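Side-chain contacts in putative glycoside hydrolase (Parabacteroides distasonis ATCC 8503, PDB 3GYC), which probably hydrolyses glycosidic bonds, as a putative glycoside hydrolase of a cellulase-like family with a TIM-barrel fold: residues A[229-234]-A[288-293]; A[262-267]-A[310-315]. One frame throughout, in Å; residues are numbered along the deposited sequence.

Interaction 1: A[229-234]-A[288-293]; sequences DLYEHH and ELMASV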
loop_
_atom_site.group_PDB
_atom_site.type_symbol
_atom_site.label_atom_id
_atom_site.label_comp_id
_atom_site.label_asym_id
_atom_site.label_seq_id
_atom_site.Cartn_x
_atom_site.Cartn_y
_atom_site.Cartn_z
ATOM N N ASP A 229 14.399 2.844 4.943
ATOM C CA ASP A 229 14.253 2.580 6.396
ATOM C C ASP A 229 13.409 1.324 6.677
ATOM O O ASP A 229 13.429 0.780 7.786
ATOM C CB ASP A 229 13.619 3.792 7.090
ATOM C CG ASP A 229 14.545 5.022 7.136
ATOM O OD1 ASP A 229 15.800 4.824 7.205
ATOM O OD2 ASP A 229 14.042 6.208 7.140
ATOM N N LEU A 230 12.603 0.939 5.688
ATOM C CA LEU A 230 11.738 -0.229 5.731
ATOM C C LEU A 230 11.395 -0.659 4.307
ATOM O O LEU A 230 11.633 0.081 3.355
ATOM C CB LEU A 230 10.441 0.053 6.485
ATOM C CG LEU A 230 9.533 1.168 6.002
ATOM C CD1 LEU A 230 8.036 0.797 6.034
ATOM C CD2 LEU A 230 9.787 2.476 6.777
ATOM N N TYR A 231 10.829 -1.844 4.147
ATOM C CA TYR A 231 10.406 -2.269 2.843
ATOM C C TYR A 231 8.886 -2.462 2.927
ATOM O O TYR A 231 8.377 -3.080 3.887
ATOM C CB TYR A 231 11.058 -3.593 2.352
ATOM C CG TYR A 231 12.551 -3.735 2.458
ATOM C CD1 TYR A 231 13.406 -2.637 2.395
ATOM C CD2 TYR A 231 13.130 -5.008 2.556
ATOM C CE1 TYR A 231 14.785 -2.804 2.496
ATOM C CE2 TYR A 231 14.499 -5.177 2.621
ATOM C CZ TYR A 231 15.315 -4.080 2.574
ATOM O OH TYR A 231 16.652 -4.267 2.665
ATOM N N GLU A 232 8.169 -1.899 1.955
ATOM C CA GLU A 232 6.721 -2.080 1.839
ATOM C C GLU A 232 6.595 -2.876 0.550
ATOM O O GLU A 232 6.739 -2.312 -0.509
ATOM C CB GLU A 232 5.978 -0.736 1.816
ATOM C CG GLU A 232 4.494 -0.804 2.312
ATOM C CD GLU A 232 3.437 -1.072 1.243
ATOM O OE1 GLU A 232 3.316 -0.251 0.308
ATOM O OE2 GLU A 232 2.663 -2.051 1.364
ATOM N N HIS A 233 6.383 -4.193 0.640
ATOM C CA HIS A 233 6.403 -5.034 -0.529
ATOM C C HIS A 233 5.041 -5.653 -0.762
ATOM O O HIS A 233 4.410 -6.160 0.160
ATOM C CB HIS A 233 7.486 -6.105 -0.442
ATOM C CG HIS A 233 8.001 -6.490 -1.790
ATOM N ND1 HIS A 233 9.053 -5.830 -2.385
ATOM C CD2 HIS A 233 7.527 -7.362 -2.710
ATOM C CE1 HIS A 233 9.240 -6.322 -3.598
ATOM N NE2 HIS A 233 8.321 -7.247 -3.822
ATOM N N HIS A 234 4.574 -5.572 -2.004
ATOM C CA HIS A 234 3.252 -6.072 -2.352
ATOM C C HIS A 234 3.387 -7.503 -2.856
ATOM O O HIS A 234 4.214 -7.772 -3.715
ATOM C CB HIS A 234 2.586 -5.152 -3.378
ATOM C CG HIS A 234 2.493 -3.720 -2.927
ATOM N ND1 HIS A 234 2.131 -2.692 -3.776
ATOM C CD2 HIS A 234 2.742 -3.144 -1.720
ATOM C CE1 HIS A 234 2.095 -1.556 -3.093
ATOM N NE2 HIS A 234 2.497 -1.794 -1.854
ATOM N N GLU A 288 8.163 -16.338 2.863
ATOM C CA GLU A 288 9.326 -16.800 3.627
ATOM C C GLU A 288 10.609 -16.226 3.031
ATOM O O GLU A 288 11.490 -15.777 3.763
ATOM C CB GLU A 288 9.388 -18.322 3.651
ATOM C CG GLU A 288 8.212 -19.034 4.353
ATOM C CD GLU A 288 8.097 -18.759 5.875
ATOM O OE1 GLU A 288 9.015 -18.152 6.500
ATOM O OE2 GLU A 288 7.066 -19.179 6.455
ATOM N N LEU A 289 10.704 -16.233 1.698
ATOM C CA LEU A 289 11.857 -15.663 0.987
ATOM C C LEU A 289 12.010 -14.171 1.328
ATOM O O LEU A 289 13.115 -13.706 1.676
ATOM C CB LEU A 289 11.726 -15.875 -0.526
ATOM C CG LEU A 289 12.862 -15.330 -1.410
ATOM C CD1 LEU A 289 14.258 -15.883 -1.051
ATOM C CD2 LEU A 289 12.533 -15.583 -2.868
HETATM N N MSE A 290 10.904 -13.427 1.261
HETATM C CA MSE A 290 10.943 -11.992 1.606
HETATM C C MSE A 290 11.445 -11.791 3.034
HETATM O O MSE A 290 12.305 -10.959 3.278
HETATM C CB MSE A 290 9.564 -11.358 1.421
HETATM C CG MSE A 290 9.462 -9.855 1.738
HETATM SE SE MSE A 290 10.360 -8.687 0.461
HETATM C CE MSE A 290 12.147 -8.534 1.229
ATOM N N ALA A 291 10.904 -12.547 3.985
ATOM C CA ALA A 291 11.326 -12.428 5.377
ATOM C C ALA A 291 12.836 -12.673 5.501
ATOM O O ALA A 291 13.515 -11.985 6.265
ATOM C CB ALA A 291 10.532 -13.392 6.274
ATOM N N SER A 292 13.369 -13.625 4.723
ATOM C CA SER A 292 14.790 -13.954 4.771
ATOM C C SER A 292 15.683 -12.831 4.342
ATOM O O SER A 292 16.757 -12.631 4.895
ATOM C CB SER A 292 15.106 -15.129 3.839
ATOM O OG SER A 292 14.889 -16.332 4.520
ATOM N N VAL A 293 15.270 -12.184 3.269
ATOM C CA VAL A 293 16.003 -11.084 2.694
ATOM C C VAL A 293 15.960 -9.920 3.679
ATOM O O VAL A 293 16.974 -9.248 3.928
ATOM C CB VAL A 293 15.378 -10.689 1.326
ATOM C CG1 VAL A 293 15.916 -9.341 0.862
ATOM C CG2 VAL A 293 15.629 -11.797 0.286
#
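Two bends, at chi2 (70°) and chi3 (-91°), fold the selenomethionine M290 so that it meets two residues of 229-234: its selenium reaches H233 while its methyl reaches Y231. Both partners project from 229-234 toward helix 276-297, with E232 between them. On H233, CG stands anti to the backbone N (chi1 -150°), which sets the imidazole against the selenium. M290 SE lies 3.9 Å from H233 CG and 4.0 Å from H233 CB, and 4.3 Å from the ring centroid, an oblique sulfur-aromatic type of contact made here by selenium. M290 CE then sits 3.9 Å from Y231 CD2, again obliquely to the ring. The polar ends of both aromatics are engaged away from this helix turn: H233 NE2 bonds to H214 O and its ND1 to Y220 OH, while Y231 OH is hydrogen-bonded to N297 ND2, near the end of the same helix. Y220 also stacks on the Y231 ring and touches M290. With both imidazole nitrogens bonded, the rotation of the H233 ring is probably fixed. No hydrogen bond links 229-234 with 288-293 themselves; between them the join is dispersion and the contact of the polarisable selenium, in place of the natural sulfur.

Interaction 2: A[262-267]-A[310-315]; sequences KNVVKN and VDYKDW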
loop_
_atom_site.group_PDB
_atom_site.type_symbol
_atom_site.label_atom_id
_atom_site.label_comp_id
_atom_site.label_asym_id
_atom_site.label_seq_id
_atom_site.Cartn_x
_atom_site.Cartn_y
_atom_site.Cartn_z
ATOM N N LYS A 262 -14.752 -10.947 -16.761
ATOM C CA LYS A 262 -15.572 -12.068 -17.186
ATOM C C LYS A 262 -14.755 -13.380 -17.112
ATOM O O LYS A 262 -15.303 -14.422 -16.808
ATOM C CB LYS A 262 -16.146 -11.848 -18.588
ATOM C CG LYS A 262 -17.305 -10.849 -18.614
ATOM C CD LYS A 262 -17.739 -10.566 -20.071
ATOM C CE LYS A 262 -18.881 -9.603 -20.170
ATOM N NZ LYS A 262 -20.165 -10.139 -19.635
ATOM N N ASN A 263 -13.465 -13.311 -17.399
ATOM C CA ASN A 263 -12.591 -14.493 -17.277
ATOM C C ASN A 263 -12.375 -14.841 -15.798
ATOM O O ASN A 263 -12.243 -15.990 -15.469
ATOM C CB ASN A 263 -11.249 -14.242 -17.944
ATOM C CG ASN A 263 -11.345 -14.249 -19.427
ATOM O OD1 ASN A 263 -12.315 -14.721 -19.967
ATOM N ND2 ASN A 263 -10.352 -13.726 -20.094
ATOM N N VAL A 264 -12.332 -13.844 -14.921
ATOM C CA VAL A 264 -12.169 -14.114 -13.475
ATOM C C VAL A 264 -13.403 -14.905 -12.991
ATOM O O VAL A 264 -13.275 -15.940 -12.297
ATOM C CB VAL A 264 -11.938 -12.817 -12.651
ATOM C CG1 VAL A 264 -11.892 -13.114 -11.135
ATOM C CG2 VAL A 264 -10.644 -12.152 -13.084
ATOM N N VAL A 265 -14.591 -14.461 -13.401
ATOM C CA VAL A 265 -15.839 -15.137 -13.038
ATOM C C VAL A 265 -15.849 -16.593 -13.518
ATOM O O VAL A 265 -16.170 -17.521 -12.750
ATOM C CB VAL A 265 -17.107 -14.378 -13.574
ATOM C CG1 VAL A 265 -18.371 -15.266 -13.481
ATOM C CG2 VAL A 265 -17.300 -13.014 -12.831
ATOM N N LYS A 266 -15.444 -16.794 -14.770
ATOM C CA LYS A 266 -15.490 -18.107 -15.388
ATOM C C LYS A 266 -14.456 -19.096 -14.842
ATOM O O LYS A 266 -14.790 -20.259 -14.617
ATOM C CB LYS A 266 -15.309 -17.980 -16.900
ATOM C CG LYS A 266 -15.491 -19.285 -17.704
ATOM N N ASN A 267 -13.241 -18.610 -14.615
ATOM C CA ASN A 267 -12.091 -19.442 -14.291
ATOM C C ASN A 267 -11.322 -19.326 -12.999
ATOM O O ASN A 267 -10.669 -20.274 -12.625
ATOM C CB ASN A 267 -11.050 -19.176 -15.371
ATOM C CG ASN A 267 -11.595 -19.381 -16.726
ATOM O OD1 ASN A 267 -12.452 -20.247 -16.925
ATOM N ND2 ASN A 267 -11.154 -18.566 -17.675
ATOM N N VAL A 310 -4.982 -9.859 -7.086
ATOM C CA VAL A 310 -4.679 -8.435 -7.090
ATOM C C VAL A 310 -5.979 -7.582 -7.192
ATOM O O VAL A 310 -6.191 -6.659 -6.395
ATOM C CB VAL A 310 -3.692 -8.065 -8.236
ATOM C CG1 VAL A 310 -3.367 -6.575 -8.223
ATOM C CG2 VAL A 310 -2.433 -8.871 -8.084
ATOM N N ASP A 311 -6.842 -7.933 -8.134
ATOM C CA ASP A 311 -8.104 -7.209 -8.392
ATOM C C ASP A 311 -9.299 -8.122 -8.083
ATOM O O ASP A 311 -9.333 -9.288 -8.482
ATOM C CB ASP A 311 -8.166 -6.825 -9.867
ATOM C CG ASP A 311 -7.081 -5.836 -10.281
ATOM O OD1 ASP A 311 -6.523 -5.208 -9.389
ATOM O OD2 ASP A 311 -6.838 -5.669 -11.524
ATOM N N TYR A 312 -10.265 -7.602 -7.349
ATOM C CA TYR A 312 -11.475 -8.328 -7.025
ATOM C C TYR A 312 -12.469 -7.303 -6.608
ATOM O O TYR A 312 -12.099 -6.186 -6.311
ATOM C CB TYR A 312 -11.258 -9.292 -5.841
ATOM C CG TYR A 312 -12.085 -10.590 -5.973
ATOM C CD1 TYR A 312 -11.852 -11.469 -7.030
ATOM C CD2 TYR A 312 -13.053 -10.950 -5.032
ATOM C CE1 TYR A 312 -12.532 -12.703 -7.158
ATOM C CE2 TYR A 312 -13.764 -12.190 -5.149
ATOM C CZ TYR A 312 -13.505 -13.064 -6.244
ATOM O OH TYR A 312 -14.165 -14.300 -6.384
ATOM N N LYS A 313 -13.735 -7.661 -6.612
ATOM C CA LYS A 313 -14.780 -6.719 -6.231
ATOM C C LYS A 313 -16.059 -7.471 -5.937
ATOM O O LYS A 313 -16.192 -8.624 -6.288
ATOM C CB LYS A 313 -15.052 -5.699 -7.361
ATOM C CG LYS A 313 -15.470 -6.284 -8.689
ATOM C CD LYS A 313 -15.390 -5.226 -9.805
ATOM C CE LYS A 313 -15.796 -5.743 -11.158
ATOM N NZ LYS A 313 -15.724 -4.668 -12.209
ATOM N N ASP A 314 -16.986 -6.796 -5.268
ATOM C CA ASP A 314 -18.335 -7.308 -5.086
ATOM C C ASP A 314 -18.969 -7.398 -6.478
ATOM O O ASP A 314 -19.053 -6.401 -7.188
ATOM C CB ASP A 314 -19.142 -6.348 -4.234
ATOM C CG ASP A 314 -18.665 -6.289 -2.795
ATOM O OD1 ASP A 314 -18.109 -7.296 -2.274
ATOM O OD2 ASP A 314 -18.907 -5.220 -2.161
ATOM N N TRP A 315 -19.474 -8.559 -6.856
ATOM C CA TRP A 315 -19.947 -8.742 -8.217
ATOM C C TRP A 315 -20.779 -9.999 -8.294
ATOM O O TRP A 315 -20.580 -10.888 -7.487
ATOM C CB TRP A 315 -18.719 -8.917 -9.099
ATOM C CG TRP A 315 -18.863 -8.557 -10.529
ATOM C CD1 TRP A 315 -18.694 -9.387 -11.591
ATOM C CD2 TRP A 315 -19.107 -7.250 -11.089
ATOM N NE1 TRP A 315 -18.851 -8.704 -12.765
ATOM C CE2 TRP A 315 -19.106 -7.394 -12.492
ATOM C CE3 TRP A 315 -19.338 -5.982 -10.551
ATOM C CZ2 TRP A 315 -19.307 -6.322 -13.353
ATOM C CZ3 TRP A 315 -19.553 -4.924 -11.414
ATOM C CH2 TRP A 315 -19.556 -5.098 -12.800
#
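The indole of W315 is met at its edge, near the ring plane, by a methyl of V265, while K313 from its own segment lies over one face. V265 CG2 is 4.1 Å from W315 CD1, and the two side chains run at about a right angle. K313 CE sits 3.5 Å above the plane of the W315 rings, displaced toward their rim, and the extended lysine continues to a hydrogen bond between its NZ and Q79 O; its charge also makes a cation-pi contact with Y261, on the same helix as the valines. The second flat group, the phenol ring of Y312, is approached obliquely by V264, whose CG1 comes within 4.0 Å of Y312 CE1. V264 CG1 is anti to the backbone N (chi1 175°), which directs this branch toward the loop. The neighbouring valine uses its other branch, CG2, which lies anti to the carbonyl carbon. Y312 is anchored at its far end by a hydrogen bond from its hydroxyl group to the backbone at K319, and W320 meets its ring edge-to-face. Packing grades from the buried V264–Y312 pair to the V265–W315 pair at the surface, where the tryptophan is exposed. Consecutive valines of helix 259-273 thereby pack against two aromatics of a loop that has no regular secondary structure. In a TIM barrel, this is the connection leaving the C-terminal end of a strand, here 301-303, packed against an additional helix from the preceding beta-alpha unit.

Overall arrangement
From the N terminus, the chain builds five parallel barrel strands before reaching 229-234, the start of interaction 1. It then leaves the barrel wall through helices 240-249 and 259-273, the second carrying 262-267, and returns along helix 276-297, where 288-293 closes a loop of 53 intervening residues. Strand 301-303 follows, and in the loop beyond it 310-315 closes interaction 2 across 42 residues. The segments alternate, so the two closures cross instead of nesting. Their centres lie 28 Å apart and their nearest atoms about 8 Å. Interaction 1 ties a barrel strand to its outer helix; interaction 2 joins the excursion between them to the next strand's loop.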